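Local coordinates for dihydrodipicolinate synthase family protein (Sinorhizobium meliloti, PDB 4DNH) that is of unknown function but adopts the closed eight-stranded beta/alpha barrel of the TIM-barrel clan and is named for the dihydrodipicolinate synthase family, at residues A[57-62]-A[89-94]; A[62-67]-A[97-102]. One frame throughout, in Å; residues are numbered along the deposited sequence.

Overall arrangement
Interactions 1 and 2 join the same two neighbours of the barrel, helix 61-73 and helix 93-108, which flank strand 77-80 in sequence. Along the chain the segments alternate: 57-62, then 62-67 with Glu-62 shared, then 89-94 and 97-102. Interaction 1 pairs the loops that lead into the two helices, and interaction 2 pairs the start of helix 61-73 with the turns of helix 93-108 just past its first; their centres are about 9 Å apart. Trp-61 lies between them, touching Glu-98, Leu-99 and Arg-102. The two contacts therefore form one continuous seam, beginning beyond the C-terminal strand ends, where TIM barrels usually place their active sites, and running along the outer helical layer.

Interaction 1 (A[57-62]-A[89-94]); sequences PAIDWE and MGLGWP
Ile-59 and Leu-91 meet because their torsions send one methyl each toward the opposite loop. Ile-59 sets CG1 beside its backbone N and opposite the carbonyl carbon (chi1 -64°), with CD1 extended beyond it; Leu-91 sets CG opposite its own backbone N (chi1 -171°), which carries the CD1 branch to the other loop. The side chains cross at about a right angle, and Ile-59 CD1 touches Leu-91 CD1 at 3.8 Å. A long branched chain suits each place, since the CA atoms of Ile-59 and Leu-91 are 9.7 Å apart. The other branch of Ile-59 is used as well: CG2 rests 3.8 Å above one face of the Trp-61 ring, displaced toward its rim.

At the far end of the contact the ring of Pro-57 lies against a backbone carbonyl, with Pro-57 CG 3.6 Å from Gly-90 O and the neighbouring ring carbons slightly farther off. Gly-90 has a positive phi of 128°, a conformation that glycine tolerates because no CB presses on the preceding carbonyl oxygen. No hydrogen bond joins the segments, so the contact is van der Waals packing, and a rigid, apolar proline fits it.

Both loops end by starting a helix. Asp-60 is the N-cap of helix 61-73, its OD1 making a weak bond to the N of Arg-63, while Gly-92 occupies the N-cap position of helix 93-108. Pro-57 also touches Glu-95 of that helix, and Leu-91 reaches Ala-96 there and Ile-343 in another loop. The contact thus joins the loops that follow strands 37-40 and 77-80 of the barrel, each leading into its own helix.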
loop_
_atom_site.group_PDB
_atom_site.type_symbol
_atom_site.label_atom_id
_atom_site.label_comp_id
_atom_site.label_asym_id
_atom_site.label_seq_id
_atom_site.Cartn_x
_atom_site.Cartn_y
_atom_site.Cartn_z
ATOM N N PRO A 57 -1.549 -3.528 19.284
ATOM C CA PRO A 57 -1.755 -2.161 18.815
ATOM C C PRO A 57 -2.927 -1.450 19.505
ATOM O O PRO A 57 -3.810 -2.096 20.070
ATOM C CB PRO A 57 -2.068 -2.368 17.340
ATOM C CG PRO A 57 -2.856 -3.649 17.341
ATOM C CD PRO A 57 -2.287 -4.497 18.449
ATOM N N ALA A 58 -2.900 -0.121 19.462
ATOM C CA ALA A 58 -3.995 0.716 19.934
ATOM C C ALA A 58 -4.158 1.774 18.878
ATOM O O ALA A 58 -3.197 2.486 18.564
ATOM C CB ALA A 58 -3.653 1.343 21.260
ATOM N N ILE A 59 -5.354 1.865 18.314
ATOM C CA ILE A 59 -5.569 2.655 17.105
ATOM C C ILE A 59 -6.351 3.929 17.400
ATOM O O ILE A 59 -7.277 3.941 18.211
ATOM C CB ILE A 59 -6.282 1.808 16.019
ATOM C CG1 ILE A 59 -5.380 0.636 15.592
ATOM C CG2 ILE A 59 -6.677 2.660 14.814
ATOM C CD1 ILE A 59 -6.080 -0.461 14.813
ATOM N N ASP A 60 -5.959 5.013 16.749
ATOM C CA ASP A 60 -6.750 6.219 16.781
ATOM C C ASP A 60 -7.726 6.158 15.609
ATOM O O ASP A 60 -7.365 6.473 14.484
ATOM C CB ASP A 60 -5.825 7.429 16.669
ATOM C CG ASP A 60 -6.571 8.738 16.696
ATOM O OD1 ASP A 60 -7.820 8.728 16.676
ATOM O OD2 ASP A 60 -5.914 9.791 16.733
ATOM N N TRP A 61 -8.958 5.740 15.858
ATOM C CA TRP A 61 -9.965 5.624 14.782
ATOM C C TRP A 61 -10.273 6.901 14.042
ATOM O O TRP A 61 -10.346 6.911 12.816
ATOM C CB TRP A 61 -11.228 4.998 15.326
ATOM C CG TRP A 61 -10.923 3.646 15.907
ATOM C CD1 TRP A 61 -10.888 3.285 17.248
ATOM C CD2 TRP A 61 -10.541 2.435 15.171
ATOM N NE1 TRP A 61 -10.565 1.957 17.386
ATOM C CE2 TRP A 61 -10.331 1.395 16.176
ATOM C CE3 TRP A 61 -10.385 2.117 13.825
ATOM C CZ2 TRP A 61 -9.968 0.108 15.834
ATOM C CZ3 TRP A 61 -10.021 0.814 13.488
ATOM C CH2 TRP A 61 -9.808 -0.168 14.473
ATOM N N GLU A 62 -10.451 7.990 14.780
ATOM C CA GLU A 62 -10.786 9.277 14.201
ATOM C C GLU A 62 -9.696 9.697 13.222
ATOM O O GLU A 62 -9.977 10.008 12.061
ATOM C CB GLU A 62 -10.992 10.317 15.311
ATOM C CG GLU A 62 -11.602 11.631 14.845
ATOM C CD GLU A 62 -10.585 12.756 14.631
ATOM O OE1 GLU A 62 -9.366 12.492 14.515
ATOM O OE2 GLU A 62 -11.017 13.936 14.575
HETATM N N MSE A 89 2.050 -7.717 10.337
HETATM C CA MSE A 89 3.300 -7.196 10.896
HETATM C C MSE A 89 2.975 -6.072 11.874
HETATM O O MSE A 89 3.508 -4.949 11.783
HETATM C CB MSE A 89 4.199 -6.761 9.729
HETATM C CG MSE A 89 5.692 -6.874 10.079
HETATM SE SE MSE A 89 6.839 -5.975 8.729
HETATM C CE MSE A 89 7.682 -4.537 9.784
ATOM N N GLY A 90 2.088 -6.371 12.821
ATOM C CA GLY A 90 1.611 -5.382 13.785
ATOM C C GLY A 90 0.093 -5.257 13.893
ATOM O O GLY A 90 -0.442 -4.991 14.977
ATOM N N LEU A 91 -0.610 -5.424 12.777
ATOM C CA LEU A 91 -2.059 -5.300 12.774
ATOM C C LEU A 91 -2.696 -6.677 12.702
ATOM O O LEU A 91 -2.735 -7.281 11.648
ATOM C CB LEU A 91 -2.517 -4.421 11.607
ATOM C CG LEU A 91 -4.004 -4.039 11.640
ATOM C CD1 LEU A 91 -4.221 -2.909 12.620
ATOM C CD2 LEU A 91 -4.541 -3.642 10.277
ATOM N N GLY A 92 -3.174 -7.192 13.827
ATOM C CA GLY A 92 -3.808 -8.507 13.828
ATOM C C GLY A 92 -5.123 -8.506 13.055
ATOM O O GLY A 92 -5.638 -7.445 12.647
ATOM N N TRP A 93 -5.671 -9.697 12.851
ATOM C CA TRP A 93 -6.964 -9.845 12.207
ATOM C C TRP A 93 -8.076 -9.118 12.941
ATOM O O TRP A 93 -8.840 -8.406 12.313
ATOM C CB TRP A 93 -7.276 -11.319 11.980
ATOM C CG TRP A 93 -8.703 -11.607 11.570
ATOM C CD1 TRP A 93 -9.574 -12.518 12.148
ATOM C CD2 TRP A 93 -9.473 -10.997 10.466
ATOM N NE1 TRP A 93 -10.785 -12.513 11.513
ATOM C CE2 TRP A 93 -10.797 -11.626 10.500
ATOM C CE3 TRP A 93 -9.212 -10.023 9.503
ATOM C CZ2 TRP A 93 -11.800 -11.288 9.598
ATOM C CZ3 TRP A 93 -10.232 -9.683 8.605
ATOM C CH2 TRP A 93 -11.495 -10.306 8.652
ATOM N N PRO A 94 -8.173 -9.258 14.282
ATOM C CA PRO A 94 -9.269 -8.546 14.976
ATOM C C PRO A 94 -9.322 -7.036 14.695
ATOM O O PRO A 94 -10.392 -6.483 14.414
ATOM C CB PRO A 94 -8.963 -8.812 16.459
ATOM C CG PRO A 94 -8.308 -10.154 16.444
ATOM C CD PRO A 94 -7.429 -10.134 15.215
#

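Interaction 2 (A[62-67]-A[97-102]); sequences ERTLAF and RELIRR
Leu-65 reaches from helix 61-73 to the flank of Arg-102 on helix 93-108. From its CB, which already leaves the backbone in the direction of the other helix, CG follows on the side of the backbone N (chi1 -52°) and presents both methyls to the partner. CD2 comes nearest, 3.9 Å from Arg-102 CB and 4.2 Å from Arg-102 C; CD1 lies 4.2 Å from the same Arg-102 CB. The forked end of leucine therefore straddles one carbon, the two side chains crossing at about a right angle, and Leu-65 also touches Ser-103 and Glu-106 farther along the helix.

Arg-102 gives only the root of its chain to this packing. A bend at chi2 (-96°) sends the charged end toward Glu-98, one turn earlier, where Arg-102 NE bonds to Glu-98 OE2 at 2.9 Å, arriving from above the carboxylate plane. Arg-101 NH1 forms a second salt bridge to Glu-98 OE2, also 2.9 Å, so one glutamate gathers two arginines along its own helix. The guanidinium of Arg-102 further makes a cation-pi contact with Trp-61.

Deeper in the seam, Thr-64 CG2 meets Leu-99 CD1 at 3.7 Å. Threonine suits this buried place because its branches divide the work: the methyl packs across the helices, while OG1 is hydrogen-bonded to Asp-60 O and Val-44 N. Such side-by-side packing of successive helices, each following its own strand of a closed parallel sheet, is typical of the outer layer of a TIM barrel.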
loop_
_atom_site.group_PDB
_atom_site.type_symbol
_atom_site.label_atom_id
_atom_site.label_comp_id
_atom_site.label_asym_id
_atom_site.label_seq_id
_atom_site.Cartn_x
_atom_site.Cartn_y
_atom_site.Cartn_z
ATOM N N GLU A 62 -10.451 7.990 14.780
ATOM C CA GLU A 62 -10.786 9.277 14.201
ATOM C C GLU A 62 -9.696 9.697 13.222
ATOM O O GLU A 62 -9.977 10.008 12.061
ATOM C CB GLU A 62 -10.992 10.317 15.311
ATOM C CG GLU A 62 -11.602 11.631 14.845
ATOM C CD GLU A 62 -10.585 12.756 14.631
ATOM O OE1 GLU A 62 -9.366 12.492 14.515
ATOM O OE2 GLU A 62 -11.017 13.936 14.575
ATOM N N ARG A 63 -8.448 9.673 13.674
ATOM C CA ARG A 63 -7.356 10.057 12.817
ATOM C C ARG A 63 -7.156 9.082 11.636
ATOM O O ARG A 63 -6.862 9.515 10.519
ATOM C CB ARG A 63 -6.089 10.208 13.640
ATOM C CG ARG A 63 -5.169 11.311 13.155
ATOM C CD ARG A 63 -5.481 12.654 13.801
ATOM N NE ARG A 63 -6.771 13.199 13.390
ATOM C CZ ARG A 63 -7.022 13.838 12.246
ATOM N NH1 ARG A 63 -6.067 14.033 11.348
ATOM N NH2 ARG A 63 -8.249 14.285 12.002
ATOM N N THR A 64 -7.330 7.783 11.871
ATOM C CA THR A 64 -7.211 6.775 10.809
ATOM C C THR A 64 -8.285 6.955 9.743
ATOM O O THR A 64 -7.978 6.966 8.551
ATOM C CB THR A 64 -7.275 5.346 11.386
ATOM O OG1 THR A 64 -6.153 5.142 12.251
ATOM C CG2 THR A 64 -7.255 4.297 10.301
ATOM N N LEU A 65 -9.540 7.124 10.166
ATOM C CA LEU A 65 -10.631 7.328 9.209
ATOM C C LEU A 65 -10.566 8.680 8.508
ATOM O O LEU A 65 -10.893 8.773 7.330
ATOM C CB LEU A 65 -11.997 7.102 9.841
ATOM C CG LEU A 65 -12.215 5.788 10.587
ATOM C CD1 LEU A 65 -13.486 5.860 11.443
ATOM C CD2 LEU A 65 -12.253 4.613 9.617
ATOM N N ALA A 66 -10.123 9.719 9.207
ATOM C CA ALA A 66 -9.926 11.022 8.558
ATOM C C ALA A 66 -9.019 10.892 7.340
ATOM O O ALA A 66 -9.201 11.588 6.350
ATOM C CB ALA A 66 -9.376 12.054 9.521
ATOM N N PHE A 67 -8.056 9.982 7.399
ATOM C CA PHE A 67 -7.158 9.798 6.258
ATOM C C PHE A 67 -7.808 9.074 5.063
ATOM O O PHE A 67 -7.512 9.388 3.925
ATOM C CB PHE A 67 -5.860 9.123 6.691
ATOM C CG PHE A 67 -4.845 9.053 5.612
ATOM C CD1 PHE A 67 -4.099 10.182 5.267
ATOM C CD2 PHE A 67 -4.633 7.859 4.918
ATOM C CE1 PHE A 67 -3.156 10.128 4.252
ATOM C CE2 PHE A 67 -3.693 7.805 3.907
ATOM C CZ PHE A 67 -2.956 8.941 3.572
ATOM N N ARG A 97 -10.201 -6.521 10.889
ATOM C CA ARG A 97 -11.645 -6.682 10.738
ATOM C C ARG A 97 -12.381 -5.415 11.216
ATOM O O ARG A 97 -13.288 -4.918 10.546
ATOM C CB ARG A 97 -12.098 -7.907 11.530
ATOM C CG ARG A 97 -13.551 -8.295 11.329
ATOM C CD ARG A 97 -14.049 -9.201 12.441
ATOM N NE ARG A 97 -15.434 -9.601 12.200
ATOM C CZ ARG A 97 -15.866 -10.860 12.118
ATOM N NH1 ARG A 97 -15.024 -11.879 12.283
ATOM N NH2 ARG A 97 -17.150 -11.099 11.880
ATOM N N GLU A 98 -11.961 -4.862 12.348
ATOM C CA GLU A 98 -12.604 -3.662 12.866
ATOM C C GLU A 98 -12.356 -2.470 11.946
ATOM O O GLU A 98 -13.258 -1.683 11.693
ATOM C CB GLU A 98 -12.167 -3.394 14.304
ATOM C CG GLU A 98 -12.763 -2.165 14.969
ATOM C CD GLU A 98 -14.257 -2.262 15.258
ATOM O OE1 GLU A 98 -14.952 -3.159 14.712
ATOM O OE2 GLU A 98 -14.743 -1.410 16.042
ATOM N N LEU A 99 -11.151 -2.370 11.395
ATOM C CA LEU A 99 -10.819 -1.253 10.509
ATOM C C LEU A 99 -11.637 -1.351 9.227
ATOM O O LEU A 99 -12.193 -0.363 8.744
ATOM C CB LEU A 99 -9.331 -1.243 10.217
ATOM C CG LEU A 99 -8.749 -0.206 9.266
ATOM C CD1 LEU A 99 -9.208 1.209 9.599
ATOM C CD2 LEU A 99 -7.230 -0.315 9.323
ATOM N N ILE A 100 -11.740 -2.564 8.712
ATOM C CA ILE A 100 -12.579 -2.844 7.567
ATOM C C ILE A 100 -14.038 -2.446 7.836
ATOM O O ILE A 100 -14.636 -1.739 7.046
ATOM C CB ILE A 100 -12.429 -4.314 7.115
ATOM C CG1 ILE A 100 -11.026 -4.518 6.511
ATOM C CG2 ILE A 100 -13.533 -4.688 6.131
ATOM C CD1 ILE A 100 -10.681 -5.944 6.125
ATOM N N ARG A 101 -14.579 -2.870 8.971
ATOM C CA ARG A 101 -15.945 -2.525 9.383
ATOM C C ARG A 101 -16.197 -1.005 9.465
ATOM O O ARG A 101 -17.150 -0.506 8.870
ATOM C CB ARG A 101 -16.273 -3.213 10.710
ATOM C CG ARG A 101 -17.692 -3.008 11.206
ATOM C CD ARG A 101 -17.773 -3.262 12.701
ATOM N NE ARG A 101 -18.745 -2.355 13.301
ATOM C CZ ARG A 101 -18.465 -1.358 14.141
ATOM N NH1 ARG A 101 -17.223 -1.127 14.544
ATOM N NH2 ARG A 101 -19.450 -0.601 14.599
ATOM N N ARG A 102 -15.346 -0.275 10.186
ATOM C CA ARG A 102 -15.463 1.195 10.263
ATOM C C ARG A 102 -15.344 1.872 8.892
ATOM O O ARG A 102 -16.173 2.714 8.550
ATOM C CB ARG A 102 -14.407 1.795 11.179
ATOM C CG ARG A 102 -14.196 1.041 12.463
ATOM C CD ARG A 102 -14.994 1.640 13.576
ATOM N NE ARG A 102 -14.468 1.221 14.870
ATOM C CZ ARG A 102 -14.369 2.023 15.924
ATOM N NH1 ARG A 102 -14.732 3.304 15.829
ATOM N NH2 ARG A 102 -13.892 1.544 17.066
#